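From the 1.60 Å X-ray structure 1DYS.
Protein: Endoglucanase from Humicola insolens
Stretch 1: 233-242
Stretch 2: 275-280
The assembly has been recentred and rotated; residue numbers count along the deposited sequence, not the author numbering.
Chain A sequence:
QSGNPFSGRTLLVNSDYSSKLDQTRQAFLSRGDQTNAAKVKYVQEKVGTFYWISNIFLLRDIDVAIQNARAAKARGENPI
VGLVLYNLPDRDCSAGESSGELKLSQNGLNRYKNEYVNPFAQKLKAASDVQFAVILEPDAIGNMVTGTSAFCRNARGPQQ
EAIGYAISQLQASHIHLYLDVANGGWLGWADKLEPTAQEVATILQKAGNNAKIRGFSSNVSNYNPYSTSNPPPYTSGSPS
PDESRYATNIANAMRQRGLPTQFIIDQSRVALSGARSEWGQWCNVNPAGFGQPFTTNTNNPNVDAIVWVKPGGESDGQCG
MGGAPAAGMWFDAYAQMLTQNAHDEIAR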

# COMPACT_ATOMS: atom_id res chain seq x y z
N PRO A 233 0.07 28.52 18.10
CA PRO A 233 0.17 29.77 17.38
C PRO A 233 -0.26 29.75 15.93
O PRO A 233 -0.82 30.72 15.43
CB PRO A 233 1.65 30.20 17.36
CG PRO A 233 2.28 29.28 18.37
CD PRO A 233 1.33 28.18 18.78
N TYR A 234 -0.06 28.63 15.23
CA TYR A 234 -0.43 28.49 13.84
C TYR A 234 -1.94 28.48 13.62
O TYR A 234 -2.40 28.63 12.47
CB TYR A 234 0.32 27.29 13.26
CG TYR A 234 0.02 25.94 13.85
CD1 TYR A 234 -1.27 25.45 13.87
CD2 TYR A 234 1.03 25.13 14.36
CE1 TYR A 234 -1.53 24.20 14.37
CE2 TYR A 234 0.77 23.88 14.89
CZ TYR A 234 -0.52 23.42 14.87
OH TYR A 234 -0.86 22.18 15.38
N THR A 235 -2.71 28.36 14.70
CA THR A 235 -4.16 28.44 14.65
C THR A 235 -4.64 29.89 14.79
O THR A 235 -5.85 30.17 14.79
CB THR A 235 -4.85 27.61 15.74
OG1 THR A 235 -4.62 28.25 17.01
CG2 THR A 235 -4.33 26.18 15.84
N SER A 236 -3.72 30.86 14.86
CA SER A 236 -4.09 32.27 14.93
C SER A 236 -4.85 32.70 13.69
O SER A 236 -4.50 32.34 12.57
CB SER A 236 -2.83 33.15 15.09
OG SER A 236 -2.79 33.60 16.43
N GLY A 237 -5.99 33.37 13.91
CA GLY A 237 -6.84 33.79 12.80
C GLY A 237 -7.89 32.75 12.46
O GLY A 237 -8.77 33.02 11.63
N SER A 238 -7.83 31.56 13.07
CA SER A 238 -8.85 30.56 12.73
C SER A 238 -9.92 30.58 13.79
O SER A 238 -9.61 30.56 14.98
CB SER A 238 -8.27 29.14 12.70
OG SER A 238 -9.34 28.21 12.80
N PRO A 239 -11.18 30.51 13.36
CA PRO A 239 -12.31 30.40 14.26
C PRO A 239 -12.50 29.00 14.82
O PRO A 239 -13.23 28.69 15.77
CB PRO A 239 -13.56 30.71 13.40
CG PRO A 239 -13.08 30.25 12.05
CD PRO A 239 -11.58 30.48 11.97
N SER A 240 -11.70 28.03 14.35
CA SER A 240 -11.73 26.65 14.73
C SER A 240 -10.40 26.11 15.21
O SER A 240 -9.86 25.17 14.63
CB SER A 240 -12.06 25.87 13.43
OG SER A 240 -13.36 26.21 13.00
N PRO A 241 -9.83 26.67 16.26
CA PRO A 241 -8.54 26.32 16.81
C PRO A 241 -8.45 25.07 17.63
O PRO A 241 -7.34 24.68 18.00
CB PRO A 241 -8.06 27.57 17.60
CG PRO A 241 -9.42 27.96 18.16
CD PRO A 241 -10.42 27.78 17.04
N ASP A 242 -9.57 24.41 17.88
CA ASP A 242 -9.59 23.07 18.47
C ASP A 242 -10.79 22.38 17.83
O ASP A 242 -11.55 23.05 17.10
CB ASP A 242 -9.52 23.04 19.97
CG ASP A 242 -10.64 23.76 20.67
OD1 ASP A 242 -11.65 24.04 20.00
OD2 ASP A 242 -10.49 24.06 21.88
N ALA A 275 4.98 20.16 18.67
CA ALA A 275 5.17 19.02 17.76
C ALA A 275 5.11 19.46 16.31
O ALA A 275 5.71 18.80 15.46
CB ALA A 275 4.16 17.92 18.05
N ARG A 276 4.34 20.49 15.99
CA ARG A 276 4.25 20.90 14.59
C ARG A 276 4.54 22.39 14.47
O ARG A 276 4.10 23.12 15.33
CB ARG A 276 2.79 20.70 14.15
CG ARG A 276 2.44 19.23 13.97
CD ARG A 276 1.13 19.13 13.22
NE ARG A 276 -0.01 19.30 14.12
CZ ARG A 276 -1.25 18.94 13.75
NH1 ARG A 276 -1.47 18.45 12.54
NH2 ARG A 276 -2.23 19.13 14.62
N SER A 277 5.23 22.83 13.41
CA SER A 277 5.43 24.26 13.19
C SER A 277 4.44 24.78 12.17
O SER A 277 4.20 25.98 12.00
CB SER A 277 6.88 24.50 12.72
OG SER A 277 7.19 23.61 11.66
N GLU A 278 3.80 23.85 11.44
CA GLU A 278 2.81 24.16 10.43
C GLU A 278 1.60 23.26 10.69
O GLU A 278 1.79 22.07 10.96
CB GLU A 278 3.35 23.93 9.03
CG GLU A 278 4.73 24.46 8.72
CD GLU A 278 4.76 25.60 7.73
OE1 GLU A 278 3.98 25.56 6.76
OE2 GLU A 278 5.56 26.55 7.91
N TRP A 279 0.38 23.79 10.57
CA TRP A 279 -0.79 22.97 10.89
C TRP A 279 -0.99 21.81 9.93
O TRP A 279 -1.52 20.77 10.30
CB TRP A 279 -2.04 23.84 10.86
CG TRP A 279 -3.18 23.38 11.73
CD1 TRP A 279 -3.37 22.18 12.35
CD2 TRP A 279 -4.29 24.21 12.08
NE1 TRP A 279 -4.54 22.21 13.07
CE2 TRP A 279 -5.12 23.44 12.92
CE3 TRP A 279 -4.66 25.52 11.76
CZ2 TRP A 279 -6.32 23.96 13.41
CZ3 TRP A 279 -5.84 26.04 12.24
CH2 TRP A 279 -6.66 25.25 13.07
N GLY A 280 -0.50 21.93 8.71
CA GLY A 280 -0.69 20.88 7.71
C GLY A 280 0.25 19.71 7.87
O GLY A 280 0.08 18.74 7.12
O HOH W 1 0.42 20.61 16.68

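Neither stretch offers a long regular element to the other. Residues 233-235 form a short 3-10 segment, after which stretch 1 runs as turns and loop; stretch 2 has no regular helix or strand. The first stretch is folded by its own backbone: Ser236 N donates to Pro233 O at 3.0 Å, and Ser238 N donates to Thr235 O at 3.0 Å, closing a type II turn from Thr235 to Ser238. Gly237 sits in that turn at phi/psi 91/-7, where a CB would jam against the carbonyl O of Ser236, so the local conformation itself calls for glycine. The nearest CA atoms across the stretches are those of Tyr234 and Trp279, 6.3 Å apart. No clear direct hydrogen bond crosses between the stretches; the 345 Å² they bury, both sides summed, comes mainly from side-chain packing.

Tyr234 and Trp279 account for most of this area, with 129 and 121 Å² covered respectively. The CA-to-CB bond of Tyr234 points toward stretch 2, and chi1 of 63° (p) sets its ring against the backbone there: Glu278 C and Trp279 CA lie over one face, while Arg276 O is near the ring plane at the edge. Glu278 thus contributes main-chain surface, its own CB pointing away. The tyrosine ring also meets the five-membered ring of Trp279 obliquely, with centroids 4.6 Å apart and planes at 38°. The inclination brings one side of the tyrosine especially close, Tyr234 CE1 to Trp279 CG being 3.2 Å.

Trp279 leaves its backbone sideways and, with chi1 at -153° (t), extends its indole along stretch 1. Its breadth allows one side chain to touch several residues of the folded loop. Thr235 CG2 stands 3.8 Å from the centroid of the six-membered ring of Trp279, 11° off the normal, a CH-pi contact for which a methyl group is well suited. The buried threonine is amphipathic in use: OG1 is hydrogen-bonded to a residue flanking one of the stretches, while CG2 meets the indole. At the indole edge lie Ser238 CB, 4.0 Å from Trp279 CZ3, and Ser240 O, 3.6 Å from Trp279 CH2. The small Ser238 side chain also steadies the loop, since Ser240 N donates to Ser238 OG at 2.8 Å with an angle of 155°. Trp279 NE1 is satisfied elsewhere in the structure.

The polar end of Tyr234 is joined to stretch 2 through water. Water 1 lies 2.4 Å from Tyr234 OH, a notably short separation, and accepts from Arg276 NE at 2.9 Å from the water oxygen. Arg276 reaches this site from a CA-to-CB bond directed toward stretch 1, with chi1 to chi3 in m, t and m. Tyr234 OH also lies 3.3 Å from Arg276 NE, but the geometry leaves open whether they bond directly. The tyrosine therefore combines an aromatic packing surface with a hydroxyl that engages the bridging water.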